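Local coordinates for RimK-related lysine biosynthesis protein (Thermococcus kodakarensis, PDB 5K2M) that probably acts as an ATP-dependent ligase of the RimK family (LysX subfamily) in amino-acid biosynthesis, binding ADP and magnesium, at residues 146-149 with 150-153; 210-213 with 214-218. All coordinates share one frame; numbering follows the deposited sequence.

In the fold
Both contacts are local, each between neighbouring turns or at a turn's end, and both fall within the RimK-like ATP-grasp region. They lie on opposite sides of the chain's centre, with their own centres 36 Å apart and their nearest atoms about 23 Å apart, so they do not touch. The bound ADP is the common reference. In contact 1 the side chain of Arg148 is about 5 Å from that of the ADP-binding Lys122 and about 10 Å from the nucleotide. In contact 2 the side chain of Ala217 is about 13 Å from both ADP and magnesium, and its helix rests on the sheet that carries Asp229, Asn240 and Glu241.

Contact 1 (146-149 with 150-153); sequences EHRK and WMKN
Lys149 lays its side chain across one face of the Trp150 indole, where helix 138-150 gives way to the loop leading to strand 159-163. With CG anti to the backbone N (chi1 172°), the lysine chain sets off alongside its neighbour. Its CD sits over the five-membered ring of Trp150, 4.2 Å from the centroid, in a CH-pi contact. A bend at chi4 (-65°) then turns the end over the same face, so that Lys149 NZ lies 4.0 Å from the centroid of the Trp150 six-membered ring, displaced toward its rim: a cation-pi contact. Lysine suits this place because its methylenes meet the pyrrole part while its charge meets the benzene part.

Glu146, a turn earlier, points the same way as Trp150 but turns its carboxylate 79° to the ring plane. Its OE1 remains 3.8 Å from NE1 of Trp150, and its hydrogen bond is made instead to Leu131 N of the second subunit. Trp150 also packs on Met151 of that subunit.

The backbone tightens here. Met151 N donates to Arg148 O at 3.2 Å, three residues back, and comes in from above the carbonyl plane. Trp150 N has only weak bonds, to Glu146 O and His147 O. Met151 brings its CG to 3.2 Å from His147 O and leaves SD 3.8 Å from the same oxygen. Arg148 leads off another way, with NH2 bonded to Tyr156 O.

The indole is therefore held by charge and dispersion rather than by its own N-H: NE1 is buried without a partner in the model, while the electron-rich face would probably help stabilise the lysine's positive charge.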
loop_
_atom_site.group_PDB
_atom_site.type_symbol
_atom_site.label_atom_id
_atom_site.label_comp_id
_atom_site.label_asym_id
_atom_site.label_seq_id
_atom_site.Cartn_x
_atom_site.Cartn_y
_atom_site.Cartn_z
ATOM N N GLU A 146 -44.085 25.498 3.816
ATOM C CA GLU A 146 -43.164 26.414 3.108
ATOM C C GLU A 146 -41.968 26.752 3.984
ATOM O O GLU A 146 -40.828 26.739 3.534
ATOM C CB GLU A 146 -43.855 27.731 2.693
ATOM C CG GLU A 146 -44.276 27.821 1.233
ATOM C CD GLU A 146 -43.098 27.813 0.260
ATOM O OE1 GLU A 146 -42.327 28.808 0.197
ATOM O OE2 GLU A 146 -42.957 26.791 -0.448
ATOM N N HIS A 147 -42.227 27.069 5.242
ATOM C CA HIS A 147 -41.127 27.421 6.145
ATOM C C HIS A 147 -40.242 26.230 6.492
ATOM O O HIS A 147 -39.024 26.354 6.464
ATOM C CB HIS A 147 -41.646 28.140 7.390
ATOM C CG HIS A 147 -42.176 29.503 7.088
ATOM N ND1 HIS A 147 -41.520 30.659 7.455
ATOM C CD2 HIS A 147 -43.265 29.897 6.390
ATOM C CE1 HIS A 147 -42.203 31.702 7.022
ATOM N NE2 HIS A 147 -43.262 31.268 6.372
ATOM N N ARG A 148 -40.838 25.078 6.785
ATOM C CA ARG A 148 -40.055 23.871 7.059
ATOM C C ARG A 148 -39.135 23.515 5.889
ATOM O O ARG A 148 -37.982 23.142 6.084
ATOM C CB ARG A 148 -40.972 22.692 7.353
ATOM C CG ARG A 148 -41.721 22.802 8.662
ATOM C CD ARG A 148 -40.814 22.636 9.861
ATOM N NE ARG A 148 -41.621 22.164 10.975
ATOM C CZ ARG A 148 -41.991 20.893 11.144
ATOM N NH1 ARG A 148 -42.768 20.587 12.174
ATOM N NH2 ARG A 148 -41.579 19.925 10.306
ATOM N N LYS A 149 -39.670 23.635 4.681
ATOM C CA LYS A 149 -38.944 23.393 3.439
ATOM C C LYS A 149 -37.620 24.159 3.385
ATOM O O LYS A 149 -36.581 23.576 3.075
ATOM C CB LYS A 149 -39.844 23.797 2.265
ATOM C CG LYS A 149 -39.226 23.796 0.871
ATOM C CD LYS A 149 -40.073 24.652 -0.072
ATOM C CE LYS A 149 -39.980 24.207 -1.525
ATOM N NZ LYS A 149 -38.611 24.378 -2.082
ATOM N N TRP A 150 -37.656 25.454 3.698
ATOM C CA TRP A 150 -36.466 26.300 3.592
ATOM C C TRP A 150 -35.582 26.307 4.826
ATOM O O TRP A 150 -34.569 26.991 4.845
ATOM C CB TRP A 150 -36.845 27.738 3.208
ATOM C CG TRP A 150 -37.286 27.856 1.789
ATOM C CD1 TRP A 150 -38.487 28.315 1.344
ATOM C CD2 TRP A 150 -36.541 27.477 0.618
ATOM N NE1 TRP A 150 -38.536 28.264 -0.029
ATOM C CE2 TRP A 150 -37.356 27.752 -0.502
ATOM C CE3 TRP A 150 -35.260 26.938 0.408
ATOM C CZ2 TRP A 150 -36.934 27.513 -1.821
ATOM C CZ3 TRP A 150 -34.842 26.692 -0.903
ATOM C CH2 TRP A 150 -35.682 26.981 -2.000
ATOM N N MET A 151 -35.928 25.549 5.858
ATOM C CA MET A 151 -35.034 25.448 7.005
ATOM C C MET A 151 -33.940 24.436 6.694
ATOM O O MET A 151 -34.178 23.453 5.994
ATOM C CB MET A 151 -35.806 25.113 8.274
ATOM C CG MET A 151 -36.719 26.260 8.670
ATOM S SD MET A 151 -37.847 25.897 10.011
ATOM C CE MET A 151 -36.899 26.590 11.351
ATOM N N LYS A 152 -32.738 24.702 7.190
ATOM C CA LYS A 152 -31.566 23.913 6.797
ATOM C C LYS A 152 -31.612 22.463 7.278
ATOM O O LYS A 152 -31.231 21.559 6.542
ATOM C CB LYS A 152 -30.271 24.575 7.283
ATOM C CG LYS A 152 -29.576 25.400 6.215
ATOM C CD LYS A 152 -28.743 26.511 6.827
ATOM C CE LYS A 152 -29.600 27.724 7.159
ATOM N NZ LYS A 152 -29.975 28.498 5.940
ATOM N N ASN A 153 -32.071 22.251 8.504
ATOM C CA ASN A 153 -31.998 20.934 9.127
ATOM C C ASN A 153 -32.900 19.929 8.368
ATOM O O ASN A 153 -34.120 20.091 8.337
ATOM C CB ASN A 153 -32.350 21.040 10.628
ATOM C CG ASN A 153 -31.924 19.814 11.439
ATOM O OD1 ASN A 153 -31.545 19.909 12.607
ATOM N ND2 ASN A 153 -32.021 18.670 10.841
HETATM O O HOH W 1 -36.036 20.958 5.274
#

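Contact 2 (210-213 with 214-218)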
loop_
_atom_site.group_PDB
_atom_site.type_symbol
_atom_site.label_atom_id
_atom_site.label_comp_id
_atom_site.label_asym_id
_atom_site.label_seq_id
_atom_site.Cartn_x
_atom_site.Cartn_y
_atom_site.Cartn_z
ATOM N N VAL A 210 -53.598 8.474 36.059
ATOM C CA VAL A 210 -52.390 8.911 35.367
ATOM C C VAL A 210 -51.204 8.054 35.804
ATOM O O VAL A 210 -50.305 7.792 34.997
ATOM C CB VAL A 210 -52.083 10.437 35.461
ATOM C CG1 VAL A 210 -53.360 11.261 35.452
ATOM C CG2 VAL A 210 -51.197 10.781 36.649
ATOM N N GLU A 211 -51.215 7.596 37.057
ATOM C CA GLU A 211 -50.133 6.746 37.561
ATOM C C GLU A 211 -50.012 5.460 36.750
ATOM O O GLU A 211 -48.918 5.108 36.294
ATOM C CB GLU A 211 -50.315 6.418 39.055
ATOM C CG GLU A 211 -49.361 5.339 39.561
ATOM C CD GLU A 211 -49.325 5.208 41.073
ATOM O OE1 GLU A 211 -49.985 6.012 41.772
ATOM O OE2 GLU A 211 -48.633 4.284 41.558
ATOM N N GLU A 212 -51.134 4.771 36.580
ATOM C CA GLU A 212 -51.168 3.509 35.846
ATOM C C GLU A 212 -50.839 3.698 34.380
ATOM O O GLU A 212 -50.098 2.909 33.803
ATOM C CB GLU A 212 -52.540 2.850 35.982
ATOM C CG GLU A 212 -52.666 1.510 35.273
ATOM C CD GLU A 212 -54.049 0.893 35.414
ATOM O OE1 GLU A 212 -54.484 0.223 34.453
ATOM O OE2 GLU A 212 -54.704 1.080 36.472
ATOM N N LEU A 213 -51.403 4.729 33.764
ATOM C CA LEU A 213 -51.083 5.044 32.368
ATOM C C LEU A 213 -49.602 5.407 32.196
ATOM O O LEU A 213 -48.953 4.995 31.229
ATOM C CB LEU A 213 -51.958 6.198 31.868
ATOM C CG LEU A 213 -51.801 6.591 30.398
ATOM C CD1 LEU A 213 -52.167 5.422 29.490
ATOM C CD2 LEU A 213 -52.680 7.793 30.099
ATOM N N SER A 214 -49.075 6.179 33.137
ATOM C CA SER A 214 -47.666 6.572 33.117
ATOM C C SER A 214 -46.734 5.360 33.161
ATOM O O SER A 214 -45.770 5.289 32.386
ATOM C CB SER A 214 -47.354 7.504 34.280
ATOM O OG SER A 214 -48.049 8.728 34.133
ATOM N N VAL A 215 -47.027 4.408 34.051
ATOM C CA VAL A 215 -46.206 3.204 34.167
ATOM C C VAL A 215 -46.256 2.396 32.866
ATOM O O VAL A 215 -45.231 1.910 32.396
ATOM C CB VAL A 215 -46.624 2.318 35.376
ATOM C CG1 VAL A 215 -45.903 0.974 35.356
ATOM C CG2 VAL A 215 -46.327 3.022 36.695
ATOM N N LYS A 216 -47.446 2.265 32.287
ATOM C CA LYS A 216 -47.616 1.536 31.024
ATOM C C LYS A 216 -46.857 2.198 29.878
ATOM O O LYS A 216 -46.260 1.515 29.054
ATOM C CB LYS A 216 -49.098 1.403 30.655
ATOM C CG LYS A 216 -49.816 0.232 31.316
ATOM C CD LYS A 216 -51.321 0.358 31.118
ATOM C CE LYS A 216 -52.069 -0.933 31.423
ATOM N NZ LYS A 216 -52.023 -1.873 30.263
ATOM N N ALA A 217 -46.886 3.527 29.827
ATOM C CA ALA A 217 -46.113 4.265 28.835
ATOM C C ALA A 217 -44.623 3.979 29.003
ATOM O O ALA A 217 -43.912 3.760 28.024
ATOM C CB ALA A 217 -46.377 5.757 28.953
ATOM N N TRP A 218 -44.152 3.984 30.247
ATOM C CA TRP A 218 -42.758 3.657 30.533
ATOM C C TRP A 218 -42.402 2.230 30.101
ATOM O O TRP A 218 -41.296 1.990 29.612
ATOM C CB TRP A 218 -42.462 3.835 32.027
ATOM C CG TRP A 218 -41.044 3.507 32.404
ATOM C CD1 TRP A 218 -40.033 4.387 32.578
ATOM C CD2 TRP A 218 -40.491 2.208 32.652
ATOM N NE1 TRP A 218 -38.883 3.728 32.919
ATOM C CE2 TRP A 218 -39.131 2.385 32.952
ATOM C CE3 TRP A 218 -41.012 0.909 32.637
ATOM C CZ2 TRP A 218 -38.277 1.313 33.252
ATOM C CZ3 TRP A 218 -40.163 -0.155 32.934
ATOM C CH2 TRP A 218 -38.812 0.059 33.240
#
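Ser214 folds its hydroxyl back on the preceding turn of helix 208-219, where OG donates to Val210 O at 2.6 Å. The peptide N of Ser214 donates to the same oxygen at 2.8 Å, so two bonds grip one carbonyl, arriving from opposite faces of its plane. OG reaches it by standing beside the backbone N (chi1 -66°). OG is also bonded to Ser174 OG on strand 170-177. An alanine here would lose the hydroxyl, which is likely to leave Val210 O with the peptide N-H as its one donor from this residue and Ser174 without this partner.

Lys216 can be followed outward from the backbone. Its CB lies 3.6 Å from both Glu212 O and Leu213 O; CG and CD continue past Glu212 O, at 3.7 and 3.9 Å. CE then comes 4.0 Å from OE1 of Glu212, whose chain runs extended alongside. A bend at chi4 leaves Lys216 NZ 5.3 Å from Glu212 OE1, too far for a salt bridge, though the opposite charges may still attract. Long charged chains suit this exposed side.

On the inner side the residues are apolar or small. Val210 and Leu213 press on Leu237 of strand 236-243, while Val215 meets Phe181 of strand 180-188. The regular bonds from the backbone N of Val215, Lys216 and Ala217 to the O of Glu211, Glu212 and Leu213 mark an amphipathic alpha-helix packed on the antiparallel sheet of the ATP-grasp fold.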